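Ornithine carbamoyltransferase (Gloeobacter violaceus, PDB 3GD5) probably catalyses the reversible transfer of the carbamoyl group from carbamoyl phosphate to L-ornithine, giving L-citrulline and phosphate in arginine biosynthesis. Local coordinates at residues 95-100 with 118-123; 112-117 with 131-136; 160-165 with 184-189; 172-177 with 196-201; 218-223 with 256-261. All blocks are in the same frame, centred on the assembly; numbering follows the deposited sequence.

Interaction 1: residues 95-100 with 118-123; sequences DTARVL and EEYAHY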
# COMPACT_ATOMS: atom_id res chain seq x y z
N ASP A 95 17.08 -21.30 9.24
CA ASP A 95 15.94 -22.05 9.75
C ASP A 95 15.06 -22.48 8.59
O ASP A 95 14.68 -23.64 8.47
CB ASP A 95 15.12 -21.21 10.73
CG ASP A 95 15.84 -20.99 12.06
OD1 ASP A 95 16.92 -21.58 12.27
OD2 ASP A 95 15.32 -20.24 12.91
N THR A 96 14.74 -21.53 7.70
CA THR A 96 13.90 -21.86 6.56
C THR A 96 14.57 -22.86 5.61
O THR A 96 13.90 -23.71 5.04
CB THR A 96 13.46 -20.57 5.80
OG1 THR A 96 13.39 -20.84 4.39
CG2 THR A 96 14.40 -19.43 6.08
N ALA A 97 15.90 -22.79 5.48
CA ALA A 97 16.60 -23.72 4.60
C ALA A 97 16.54 -25.14 5.16
O ALA A 97 16.28 -26.11 4.44
CB ALA A 97 18.05 -23.30 4.41
N ARG A 98 16.78 -25.26 6.46
CA ARG A 98 16.76 -26.56 7.12
C ARG A 98 15.40 -27.23 7.05
O ARG A 98 15.31 -28.44 6.87
CB ARG A 98 17.23 -26.42 8.56
CG ARG A 98 18.75 -26.41 8.68
CD ARG A 98 19.22 -26.28 10.11
NE ARG A 98 18.87 -24.98 10.67
CZ ARG A 98 19.36 -24.50 11.82
NH1 ARG A 98 20.22 -25.22 12.53
NH2 ARG A 98 18.98 -23.31 12.25
N VAL A 99 14.33 -26.45 7.20
CA VAL A 99 12.98 -27.00 7.13
C VAL A 99 12.66 -27.42 5.69
O VAL A 99 12.12 -28.50 5.45
CB VAL A 99 11.93 -25.97 7.63
CG1 VAL A 99 10.53 -26.45 7.30
CG2 VAL A 99 12.07 -25.79 9.13
N LEU A 100 13.01 -26.56 4.73
CA LEU A 100 12.76 -26.84 3.32
C LEU A 100 13.50 -28.11 2.90
O LEU A 100 13.00 -28.91 2.10
CB LEU A 100 13.23 -25.66 2.48
CG LEU A 100 12.20 -24.79 1.74
CD1 LEU A 100 11.01 -24.52 2.61
CD2 LEU A 100 12.86 -23.50 1.30
N GLU A 118 24.30 -18.65 -1.07
CA GLU A 118 25.22 -19.61 -0.49
C GLU A 118 24.72 -20.07 0.88
O GLU A 118 24.93 -21.22 1.27
CB GLU A 118 26.61 -18.97 -0.42
CG GLU A 118 27.07 -18.49 -1.80
CD GLU A 118 28.34 -17.65 -1.78
OE1 GLU A 118 28.44 -16.74 -0.92
OE2 GLU A 118 29.23 -17.89 -2.63
N GLU A 119 24.06 -19.17 1.60
CA GLU A 119 23.49 -19.47 2.92
C GLU A 119 22.55 -20.67 2.75
O GLU A 119 22.64 -21.66 3.48
CB GLU A 119 22.68 -18.28 3.43
CG GLU A 119 23.32 -17.45 4.52
CD GLU A 119 23.26 -18.13 5.88
OE1 GLU A 119 23.91 -19.19 6.04
OE2 GLU A 119 22.58 -17.62 6.78
N TYR A 120 21.64 -20.56 1.79
CA TYR A 120 20.68 -21.62 1.52
C TYR A 120 21.37 -22.94 1.20
O TYR A 120 21.05 -23.97 1.79
CB TYR A 120 19.77 -21.24 0.35
CG TYR A 120 18.63 -20.34 0.71
CD1 TYR A 120 18.77 -18.95 0.67
CD2 TYR A 120 17.39 -20.87 1.08
CE1 TYR A 120 17.70 -18.12 1.00
CE2 TYR A 120 16.33 -20.05 1.41
CZ TYR A 120 16.49 -18.68 1.36
OH TYR A 120 15.43 -17.86 1.68
N ALA A 121 22.30 -22.91 0.25
CA ALA A 121 23.00 -24.12 -0.16
C ALA A 121 23.68 -24.75 1.04
O ALA A 121 23.69 -25.97 1.20
CB ALA A 121 24.04 -23.78 -1.23
N HIS A 122 24.23 -23.91 1.90
CA HIS A 122 24.93 -24.36 3.09
C HIS A 122 24.04 -25.12 4.08
O HIS A 122 24.42 -26.18 4.57
CB HIS A 122 25.55 -23.15 3.78
CG HIS A 122 26.49 -23.49 4.89
ND1 HIS A 122 26.11 -24.25 5.97
CD2 HIS A 122 27.79 -23.18 5.08
CE1 HIS A 122 27.14 -24.38 6.79
NE2 HIS A 122 28.18 -23.74 6.27
N TYR A 123 22.84 -24.59 4.34
CA TYR A 123 21.92 -25.19 5.30
C TYR A 123 20.85 -26.15 4.77
O TYR A 123 20.38 -27.02 5.50
CB TYR A 123 21.23 -24.08 6.09
CG TYR A 123 22.11 -23.42 7.11
CD1 TYR A 123 22.46 -24.09 8.28
CD2 TYR A 123 22.61 -22.14 6.91
CE1 TYR A 123 23.29 -23.49 9.22
CE2 TYR A 123 23.44 -21.53 7.85
CZ TYR A 123 23.77 -22.22 9.00
OH TYR A 123 24.58 -21.64 9.95

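Interaction 2: residues 112-117 with 131-136; sequences FAQTEL and ALTDHE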
# COMPACT_ATOMS: atom_id res chain seq x y z
N PHE A 112 19.27 -11.58 -4.36
CA PHE A 112 20.00 -10.43 -4.87
C PHE A 112 21.48 -10.64 -4.60
O PHE A 112 22.31 -10.49 -5.49
CB PHE A 112 19.50 -9.15 -4.18
CG PHE A 112 18.04 -8.89 -4.39
CD1 PHE A 112 17.55 -8.59 -5.66
CD2 PHE A 112 17.14 -8.98 -3.33
CE1 PHE A 112 16.19 -8.39 -5.88
CE2 PHE A 112 15.78 -8.79 -3.54
CZ PHE A 112 15.30 -8.49 -4.81
N ALA A 113 21.80 -11.02 -3.38
CA ALA A 113 23.19 -11.25 -3.03
C ALA A 113 23.60 -12.71 -3.20
O ALA A 113 22.89 -13.62 -2.77
CB ALA A 113 23.44 -10.80 -1.59
N GLN A 114 24.74 -12.92 -3.85
CA GLN A 114 25.26 -14.26 -4.07
C GLN A 114 25.46 -14.93 -2.71
O GLN A 114 25.22 -16.13 -2.55
CB GLN A 114 26.61 -14.19 -4.80
CG GLN A 114 27.18 -15.53 -5.25
CD GLN A 114 26.48 -16.09 -6.47
OE1 GLN A 114 25.84 -15.35 -7.21
NE2 GLN A 114 26.62 -17.39 -6.70
N THR A 115 25.89 -14.15 -1.73
CA THR A 115 26.14 -14.68 -0.40
C THR A 115 24.91 -15.32 0.23
O THR A 115 25.00 -16.38 0.84
CB THR A 115 26.71 -13.58 0.54
OG1 THR A 115 26.99 -14.14 1.83
CG2 THR A 115 25.72 -12.43 0.70
N GLU A 116 23.75 -14.68 0.07
CA GLU A 116 22.52 -15.23 0.62
C GLU A 116 22.20 -16.57 -0.05
O GLU A 116 21.71 -17.50 0.59
CB GLU A 116 21.35 -14.27 0.42
CG GLU A 116 20.01 -14.86 0.87
CD GLU A 116 18.90 -13.82 0.97
OE1 GLU A 116 18.66 -13.10 -0.02
OE2 GLU A 116 18.27 -13.74 2.05
N LEU A 117 22.49 -16.65 -1.34
CA LEU A 117 22.26 -17.88 -2.11
C LEU A 117 23.10 -19.00 -1.50
O LEU A 117 22.67 -20.15 -1.43
CB LEU A 117 22.67 -17.68 -3.57
CG LEU A 117 22.55 -18.92 -4.46
CD1 LEU A 117 21.08 -19.31 -4.54
CD2 LEU A 117 23.12 -18.65 -5.86
N ALA A 131 18.95 -19.44 -9.66
CA ALA A 131 17.94 -19.08 -10.65
C ALA A 131 18.28 -17.70 -11.20
O ALA A 131 17.92 -17.36 -12.32
CB ALA A 131 16.56 -19.07 -10.01
N LEU A 132 18.97 -16.92 -10.37
CA LEU A 132 19.41 -15.58 -10.74
C LEU A 132 19.81 -14.79 -9.50
O LEU A 132 19.12 -14.82 -8.48
CB LEU A 132 18.28 -14.83 -11.47
CG LEU A 132 18.68 -13.72 -12.46
CD1 LEU A 132 17.43 -13.05 -13.01
CD2 LEU A 132 19.56 -12.70 -11.78
N THR A 133 20.95 -14.10 -9.57
CA THR A 133 21.40 -13.25 -8.47
C THR A 133 21.95 -11.98 -9.09
O THR A 133 22.07 -11.88 -10.32
CB THR A 133 22.52 -13.90 -7.58
OG1 THR A 133 23.72 -14.05 -8.35
CG2 THR A 133 22.08 -15.25 -7.02
N ASP A 134 22.28 -11.01 -8.27
CA ASP A 134 22.84 -9.77 -8.78
C ASP A 134 24.21 -10.03 -9.42
O ASP A 134 24.65 -9.29 -10.29
CB ASP A 134 22.99 -8.74 -7.66
CG ASP A 134 21.66 -8.13 -7.24
OD1 ASP A 134 21.61 -7.54 -6.14
OD2 ASP A 134 20.67 -8.22 -8.01
N HIS A 135 24.86 -11.12 -9.00
CA HIS A 135 26.19 -11.47 -9.48
C HIS A 135 26.27 -12.36 -10.74
O HIS A 135 27.13 -12.13 -11.59
CB HIS A 135 26.98 -12.15 -8.36
CG HIS A 135 28.44 -12.28 -8.66
ND1 HIS A 135 29.27 -11.18 -8.77
CD2 HIS A 135 29.21 -13.37 -8.89
CE1 HIS A 135 30.49 -11.59 -9.06
NE2 HIS A 135 30.48 -12.91 -9.14
N GLU A 136 25.39 -13.35 -10.85
CA GLU A 136 25.43 -14.26 -12.00
C GLU A 136 24.08 -14.81 -12.43
O GLU A 136 23.07 -14.64 -11.75
CB GLU A 136 26.36 -15.45 -11.70
CG GLU A 136 27.70 -15.41 -12.40
CD GLU A 136 28.48 -16.70 -12.25
OE1 GLU A 136 29.30 -16.81 -11.31
OE2 GLU A 136 28.28 -17.62 -13.07

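Interaction 3: residues 160-165 with 184-189; sequences LAYVGD and IAVATP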
# COMPACT_ATOMS: atom_id res chain seq x y z
N LEU A 160 32.12 -14.19 -29.31
CA LEU A 160 30.90 -13.61 -28.76
C LEU A 160 31.20 -12.17 -28.31
O LEU A 160 32.18 -11.92 -27.60
CB LEU A 160 30.43 -14.46 -27.56
CG LEU A 160 29.22 -14.19 -26.64
CD1 LEU A 160 29.20 -12.74 -26.19
CD2 LEU A 160 27.92 -14.56 -27.33
N ALA A 161 30.38 -11.23 -28.74
CA ALA A 161 30.55 -9.84 -28.35
C ALA A 161 29.33 -9.40 -27.55
O ALA A 161 28.20 -9.51 -28.02
CB ALA A 161 30.71 -8.95 -29.57
N TYR A 162 29.56 -8.92 -26.33
CA TYR A 162 28.48 -8.46 -25.47
C TYR A 162 28.57 -6.95 -25.34
O TYR A 162 29.65 -6.40 -25.11
CB TYR A 162 28.60 -9.09 -24.08
CG TYR A 162 27.59 -8.56 -23.08
CD1 TYR A 162 26.39 -9.23 -22.84
CD2 TYR A 162 27.82 -7.37 -22.40
CE1 TYR A 162 25.45 -8.73 -21.94
CE2 TYR A 162 26.89 -6.86 -21.49
CZ TYR A 162 25.71 -7.55 -21.27
OH TYR A 162 24.81 -7.06 -20.34
N VAL A 163 27.44 -6.27 -25.50
CA VAL A 163 27.42 -4.81 -25.40
C VAL A 163 26.30 -4.39 -24.46
O VAL A 163 25.17 -4.87 -24.56
CB VAL A 163 27.21 -4.14 -26.79
CG1 VAL A 163 28.28 -4.63 -27.76
CG2 VAL A 163 25.81 -4.44 -27.33
N GLY A 164 26.63 -3.49 -23.54
CA GLY A 164 25.67 -3.01 -22.58
C GLY A 164 26.28 -2.88 -21.20
O GLY A 164 27.41 -2.40 -21.05
N ASP A 165 25.54 -3.32 -20.19
CA ASP A 165 25.99 -3.24 -18.81
C ASP A 165 26.65 -4.54 -18.35
O ASP A 165 26.11 -5.63 -18.55
CB ASP A 165 24.80 -2.90 -17.91
CG ASP A 165 25.11 -3.05 -16.43
OD1 ASP A 165 26.25 -2.79 -16.02
OD2 ASP A 165 24.18 -3.41 -15.68
N ILE A 184 35.48 -13.96 -26.18
CA ILE A 184 34.46 -12.99 -25.80
C ILE A 184 35.00 -11.59 -25.57
O ILE A 184 36.02 -11.40 -24.92
CB ILE A 184 33.69 -13.43 -24.52
CG1 ILE A 184 32.69 -12.33 -24.12
CG2 ILE A 184 34.68 -13.74 -23.39
CD1 ILE A 184 31.78 -12.69 -22.97
N ALA A 185 34.30 -10.62 -26.14
CA ALA A 185 34.66 -9.22 -26.00
C ALA A 185 33.45 -8.55 -25.36
O ALA A 185 32.34 -8.60 -25.89
CB ALA A 185 34.94 -8.63 -27.37
N VAL A 186 33.66 -7.93 -24.20
CA VAL A 186 32.58 -7.27 -23.49
C VAL A 186 32.78 -5.77 -23.49
O VAL A 186 33.74 -5.26 -22.92
CB VAL A 186 32.47 -7.77 -22.04
CG1 VAL A 186 33.83 -7.72 -21.37
CG2 VAL A 186 31.47 -6.92 -21.26
N ALA A 187 31.86 -5.07 -24.15
CA ALA A 187 31.91 -3.62 -24.24
C ALA A 187 30.86 -2.97 -23.34
O ALA A 187 29.66 -3.27 -23.45
CB ALA A 187 31.71 -3.18 -25.70
N THR A 188 31.30 -2.09 -22.46
CA THR A 188 30.41 -1.40 -21.54
C THR A 188 30.88 0.02 -21.31
O THR A 188 32.01 0.38 -21.64
CB THR A 188 30.40 -2.05 -20.15
OG1 THR A 188 31.55 -1.59 -19.41
CG2 THR A 188 30.45 -3.56 -20.26
N PRO A 189 30.01 0.87 -20.73
CA PRO A 189 30.45 2.24 -20.48
C PRO A 189 31.51 2.14 -19.39
O PRO A 189 31.66 1.09 -18.75
CB PRO A 189 29.17 2.93 -20.00
CG PRO A 189 28.10 2.18 -20.73
CD PRO A 189 28.55 0.75 -20.59

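Interaction 4: residues 172-177 with 196-201; sequences SLLLGC and PAVSAR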
# COMPACT_ATOMS: atom_id res chain seq x y z
N SER A 172 28.45 -14.40 -16.30
CA SER A 172 28.30 -15.80 -16.62
C SER A 172 28.74 -16.09 -18.06
O SER A 172 29.19 -17.19 -18.35
CB SER A 172 26.85 -16.25 -16.41
OG SER A 172 26.53 -16.31 -15.03
N LEU A 173 28.60 -15.11 -18.94
CA LEU A 173 29.02 -15.30 -20.33
C LEU A 173 30.54 -15.37 -20.38
O LEU A 173 31.11 -16.14 -21.15
CB LEU A 173 28.52 -14.15 -21.22
CG LEU A 173 27.05 -14.22 -21.67
CD1 LEU A 173 26.65 -12.90 -22.33
CD2 LEU A 173 26.87 -15.37 -22.64
N LEU A 174 31.19 -14.56 -19.55
CA LEU A 174 32.64 -14.53 -19.47
C LEU A 174 33.17 -15.90 -19.05
O LEU A 174 34.04 -16.47 -19.73
CB LEU A 174 33.10 -13.46 -18.46
CG LEU A 174 32.94 -12.01 -18.93
CD1 LEU A 174 33.37 -11.03 -17.84
CD2 LEU A 174 33.78 -11.79 -20.19
N LEU A 175 32.64 -16.43 -17.96
CA LEU A 175 33.07 -17.74 -17.48
C LEU A 175 32.69 -18.85 -18.45
O LEU A 175 33.47 -19.78 -18.69
CB LEU A 175 32.45 -18.05 -16.12
CG LEU A 175 32.78 -17.12 -14.96
CD1 LEU A 175 31.91 -17.51 -13.78
CD2 LEU A 175 34.28 -17.22 -14.61
N GLY A 176 31.49 -18.74 -19.00
CA GLY A 176 30.99 -19.74 -19.93
C GLY A 176 31.70 -19.79 -21.27
O GLY A 176 32.06 -20.87 -21.74
N CYS A 177 31.87 -18.64 -21.90
CA CYS A 177 32.54 -18.58 -23.19
C CYS A 177 33.94 -19.16 -23.05
O CYS A 177 34.28 -20.12 -23.73
CB CYS A 177 32.59 -17.13 -23.69
SG CYS A 177 30.98 -16.53 -24.30
N PRO A 196 35.92 -7.06 -12.11
CA PRO A 196 37.32 -7.40 -12.44
C PRO A 196 37.75 -8.80 -12.00
O PRO A 196 38.62 -9.41 -12.63
CB PRO A 196 38.13 -6.28 -11.77
CG PRO A 196 37.20 -5.75 -10.71
CD PRO A 196 35.86 -5.77 -11.40
N ALA A 197 37.15 -9.30 -10.93
CA ALA A 197 37.49 -10.62 -10.43
C ALA A 197 37.00 -11.71 -11.38
O ALA A 197 37.68 -12.72 -11.58
CB ALA A 197 36.90 -10.84 -9.04
N VAL A 198 35.83 -11.51 -11.99
CA VAL A 198 35.34 -12.53 -12.92
C VAL A 198 36.08 -12.45 -14.26
O VAL A 198 36.31 -13.46 -14.91
CB VAL A 198 33.81 -12.42 -13.15
CG1 VAL A 198 33.09 -12.29 -11.81
CG2 VAL A 198 33.49 -11.26 -14.06
N SER A 199 36.45 -11.23 -14.66
CA SER A 199 37.19 -11.04 -15.90
C SER A 199 38.54 -11.74 -15.76
O SER A 199 39.00 -12.40 -16.69
CB SER A 199 37.43 -9.55 -16.16
OG SER A 199 36.23 -8.91 -16.56
N ALA A 200 39.16 -11.59 -14.59
CA ALA A 200 40.45 -12.21 -14.32
C ALA A 200 40.31 -13.73 -14.35
O ALA A 200 41.13 -14.42 -14.96
CB ALA A 200 40.96 -11.76 -12.95
N ARG A 201 39.28 -14.24 -13.69
CA ARG A 201 39.01 -15.67 -13.63
C ARG A 201 38.63 -16.22 -14.99
O ARG A 201 38.87 -17.39 -15.29
CB ARG A 201 37.90 -15.96 -12.61
CG ARG A 201 37.35 -17.37 -12.66
CD ARG A 201 38.43 -18.43 -12.50
NE ARG A 201 37.90 -19.78 -12.58
CZ ARG A 201 38.65 -20.87 -12.72
NH1 ARG A 201 38.08 -22.07 -12.79
NH2 ARG A 201 39.96 -20.76 -12.81

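Interaction 5: residues 218-223 with 256-261; sequences DPFEAA and NAALLN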
# COMPACT_ATOMS: atom_id res chain seq x y z
N ASP A 218 34.59 0.40 -26.49
CA ASP A 218 33.93 0.55 -27.79
C ASP A 218 33.21 -0.70 -28.26
O ASP A 218 33.83 -1.76 -28.41
CB ASP A 218 34.92 0.99 -28.87
CG ASP A 218 34.32 0.95 -30.27
OD1 ASP A 218 33.22 1.50 -30.48
OD2 ASP A 218 34.95 0.36 -31.18
N PRO A 219 31.90 -0.60 -28.51
CA PRO A 219 31.05 -1.70 -28.97
C PRO A 219 31.28 -2.09 -30.44
O PRO A 219 31.04 -3.23 -30.83
CB PRO A 219 29.64 -1.18 -28.72
CG PRO A 219 29.79 0.28 -29.00
CD PRO A 219 31.09 0.62 -28.30
N PHE A 220 31.74 -1.13 -31.24
CA PHE A 220 32.01 -1.41 -32.65
C PHE A 220 33.31 -2.18 -32.78
O PHE A 220 33.55 -2.85 -33.78
CB PHE A 220 32.06 -0.12 -33.46
CG PHE A 220 30.71 0.45 -33.76
CD1 PHE A 220 30.15 1.41 -32.93
CD2 PHE A 220 29.97 -0.02 -34.84
CE1 PHE A 220 28.87 1.91 -33.18
CE2 PHE A 220 28.69 0.46 -35.10
CZ PHE A 220 28.14 1.43 -34.26
N GLU A 221 34.15 -2.08 -31.76
CA GLU A 221 35.43 -2.77 -31.73
C GLU A 221 35.15 -4.23 -31.37
O GLU A 221 35.59 -5.15 -32.07
CB GLU A 221 36.33 -2.15 -30.67
CG GLU A 221 37.76 -2.66 -30.69
CD GLU A 221 38.48 -2.29 -31.98
OE1 GLU A 221 38.65 -1.07 -32.25
OE2 GLU A 221 38.88 -3.22 -32.72
N ALA A 222 34.41 -4.42 -30.29
CA ALA A 222 34.06 -5.75 -29.80
C ALA A 222 33.28 -6.57 -30.83
O ALA A 222 33.51 -7.78 -30.97
CB ALA A 222 33.25 -5.62 -28.51
N ALA A 223 32.38 -5.91 -31.55
CA ALA A 223 31.54 -6.57 -32.54
C ALA A 223 32.26 -7.01 -33.81
O ALA A 223 31.81 -7.93 -34.50
CB ALA A 223 30.36 -5.67 -32.90
N ASN A 256 22.20 -2.66 -33.35
CA ASN A 256 21.37 -2.19 -34.45
C ASN A 256 22.02 -2.61 -35.76
O ASN A 256 23.07 -3.25 -35.76
CB ASN A 256 21.26 -0.67 -34.42
CG ASN A 256 22.60 0.01 -34.25
OD1 ASN A 256 23.59 -0.41 -34.86
ND2 ASN A 256 22.65 1.05 -33.42
N ALA A 257 21.40 -2.24 -36.87
CA ALA A 257 21.91 -2.58 -38.20
C ALA A 257 23.39 -2.26 -38.34
O ALA A 257 24.16 -3.09 -38.83
CB ALA A 257 21.11 -1.83 -39.26
N ALA A 258 23.79 -1.07 -37.92
CA ALA A 258 25.19 -0.66 -38.02
C ALA A 258 26.14 -1.61 -37.29
O ALA A 258 27.11 -2.09 -37.88
CB ALA A 258 25.35 0.76 -37.48
N LEU A 259 25.85 -1.88 -36.02
CA LEU A 259 26.70 -2.77 -35.24
C LEU A 259 26.78 -4.15 -35.88
O LEU A 259 27.84 -4.78 -35.90
CB LEU A 259 26.17 -2.89 -33.81
CG LEU A 259 27.12 -3.62 -32.86
CD1 LEU A 259 28.42 -2.85 -32.77
CD2 LEU A 259 26.49 -3.76 -31.48
N LEU A 260 25.64 -4.61 -36.39
CA LEU A 260 25.56 -5.91 -37.05
C LEU A 260 26.48 -5.97 -38.26
O LEU A 260 27.14 -6.98 -38.52
CB LEU A 260 24.13 -6.17 -37.52
CG LEU A 260 23.25 -7.12 -36.71
CD1 LEU A 260 21.87 -7.19 -37.34
CD2 LEU A 260 23.89 -8.50 -36.67
N ASN A 261 26.51 -4.87 -39.00
CA ASN A 261 27.32 -4.80 -40.20
C ASN A 261 28.81 -4.94 -39.92
O ASN A 261 29.59 -5.30 -40.81
CB ASN A 261 27.04 -3.49 -40.92
CG ASN A 261 27.40 -3.56 -42.39
OD1 ASN A 261 26.86 -4.39 -43.13
ND2 ASN A 261 28.32 -2.69 -42.82

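Interaction 1: residues 95-100 with 118-123
The helix segments 95-100 and 118-123 run in roughly the same direction, their axes inclined at 45° and approaching to 8.4 Å, with Ala97 and Tyr120 nearest in the backbone at 5.5 Å between CA atoms. At this crossing Ala97 points its methyl into the other helix, where CB meets Tyr123 CB at 3.7 Å and lies 4.2 Å from Tyr120 CD2. Both tyrosines carry CG anti to the carbonyl carbon, yet their rings diverge: that of Tyr120 passes Ala97 toward Thr96, whose OG1 lies 4.3 Å from Tyr120 CE2, while that of Tyr123 extends past Arg98. The aliphatic part of Arg98 also joins in, CG lying 3.6 Å from Tyr123 O. Its chain bends at chi3 (-66°), and NH2 turns back to form a salt bridge with Asp95 OD1 at 2.7 Å, one turn earlier on the same helix. That pair is extended across a subunit boundary, because Arg277 of a second subunit also bridges Asp95 and Glu287 of that subunit bridges Arg98. Within the chain, helices 93-100 and 114-124 pack beside strand 106-110 of the carbamoyl phosphate domain, with Leu100 against Leu107 and Tyr120 against Ile109.

Interaction 2: residues 112-117 with 131-136
From CB outward, the side chain of Gln114 reaches from the first turn of helix 114-124 into the loop 131-136. Gln114 CB lies 4.1 Å from His135 CB; the chain leaves with CG anti to the backbone N and bends at chi2 (76°), which brings the amide to Thr133. There Gln114 OE1 accepts a hydrogen bond from Thr133 OG1 at 2.7 Å, the donor lying nearly along the C=O axis, and also touches His135 CB. The other amide atom, NE2, is bonded to Leu17 O, so both ends of the amide are held. Thr133 OG1 accepts in turn from Glu136 N at 3.1 Å, forming an ST motif, with a weak bond from His135 N. The Thr133 methyl CG2 packs on Leu117 CD2 at 3.7 Å. An alanine in place of Thr133 would lose the hydroxyl and CG2, and would probably loosen both the loop turn and its tie to Gln114. Asp134 N donates to Phe112 O at 2.8 Å, though Phe112 O is less surely placed. A single hydroxyl that donates to the helix side and accepts within the loop thus couples the two segments, just before His137 to Gln140, which by similarity bind carbamoyl phosphate.

Interaction 3: residues 160-165 with 184-189
Two apolar pairs form the centre of this contact on one face of the sheet. Leu160 and Ile184 lie side by side, with CD1 of the leucine 4.1 Å from CG1 of the isoleucine, and next to them Tyr162 CD2 meets Val186 CG2 at 3.9 Å. Tyr162 has CG anti to the backbone N (chi1 175°), so its ring runs alongside the valine. Ala161, Val163, Ala185 and Ala187 occupy the other face. Between the faces, the parallel strands, 12° apart in direction, are joined by four nearly straight bonds: Ala185 N to Leu160 O, Tyr162 N to Ala185 O, Ala187 N to Tyr162 O at 2.8 Å, and Gly164 N to Ala187 O at 3.0 Å. At the polar edge Tyr162 OH donates to Asp165 O at 2.6 Å, on a lone pair in the carbonyl plane, tying the ring to the loop after its strand. A leucine in place of Tyr162 would lose this hydroxyl and the ring, and would probably leave the 164-165 loop less firmly held. Asp165 OD1 itself is bonded to His245 of a third subunit. Strand 159-163, helix 168-180 and strand 183-187 form a beta-alpha-beta unit of a Rossmann-like sheet, whose strand ends border the probable ornithine site at Asp232.

Interaction 4: residues 172-177 with 196-201
Leu174 and Leu175 carry the packing between two neighbouring helices of the Rossmann-like ornithine-binding domain, 168-180 and 196-209, which follow strands 159-163 and 183-187. The axes of the segments are nearly parallel, 9° apart, and 9.0 Å from each other at closest approach, a spacing bridged mainly by side chains. Leu174 reaches across with CD1, which touches Val198 CG2 at 3.8 Å and Ser199 OG at the same distance; leucine and valine side chains cross at about a right angle. Both leucines have CG anti to the carbonyl carbon; in Leu174 the extended chi2 (177°) carries CD1 forward to Val198 and Ser199, whereas Leu175 uses its other branch, CD2. In the next shell, Leu174 also rests on Pro194 and on Ile184 of the sheet, Val198 lies against His135, and Leu175 packs on Glu136, so loop residues of the carbamoyl phosphate domain border the helix pair. The bend of Arg201 at chi2 redirects the rest of its chain, whose NE forms a salt bridge with Asp20. Its chi1 (168°), with CG anti to the backbone N, puts an aliphatic carbon against the other helix: Leu175 CD2 sits 3.6 Å from Arg201 CG.

Interaction 5: residues 218-223 with 256-261
One face of the Phe220 ring takes the Leu259 methyl CD1, 4.1 Å from the ring centroid and 21° off its normal, a CH-pi contact displaced toward the CD2 side of the rim. At the ring's edge, near its plane, lie Asp218 OD1 from its own segment and the backbone of Ala258, whose carbonyl carbon is 3.9 Å from Phe220 CE2. The same Leu259 methyl wedges between the ring and the helix that bears it. Leu259 CD1 touches Ala223 CB at 3.4 Å, tighter than usual for two carbons, and Pro219 O at 3.3 Å. Leu259 attains this position with CG anti to the backbone N (chi1 -171°), its branch bent over the other helix. Each short helix has an N-cap: Asp218 OD1 accepts from Phe220 N, which stands above the carboxylate plane, and Asn256 OD1 accepts from Leu259 N at 2.9 Å, nearly along the C=O axis. The caps therefore fix the starts of both helices close to the packing residues. Leu229 of strand 228-231 underlies Ala223 and Leu259. The arrangement is that of two capped helices packed together, inclined by 42°, over a parallel sheet in the Rossmann-like ornithine-binding domain, away from the annotated sites.

Overall arrangement
The five contacts trace the two-domain architecture. Interactions 1 and 2 share helix 114-124 in the carbamoyl phosphate domain, with centres 15 Å apart; interactions 3, 4 and 5 belong to the ornithine-binding domain. The domains meet where interaction 2 touches interaction 4: Glu136 OE2 lies 2.9 Å from Ser172 OG, a probable hydrogen bond, beside the predicted carbamoyl phosphate residues 137-140; the same carboxylate is also bound by Ser18. Interactions 4 and 5 pack against different faces of the sheet in interaction 3. Tyr162 CD1 meets Leu173 CD1 at 3.7 Å, whereas Ala185 CB meets Ala222 CB at 3.6 Å. Interactions 1 and 5 are far apart, about 44 Å between centres.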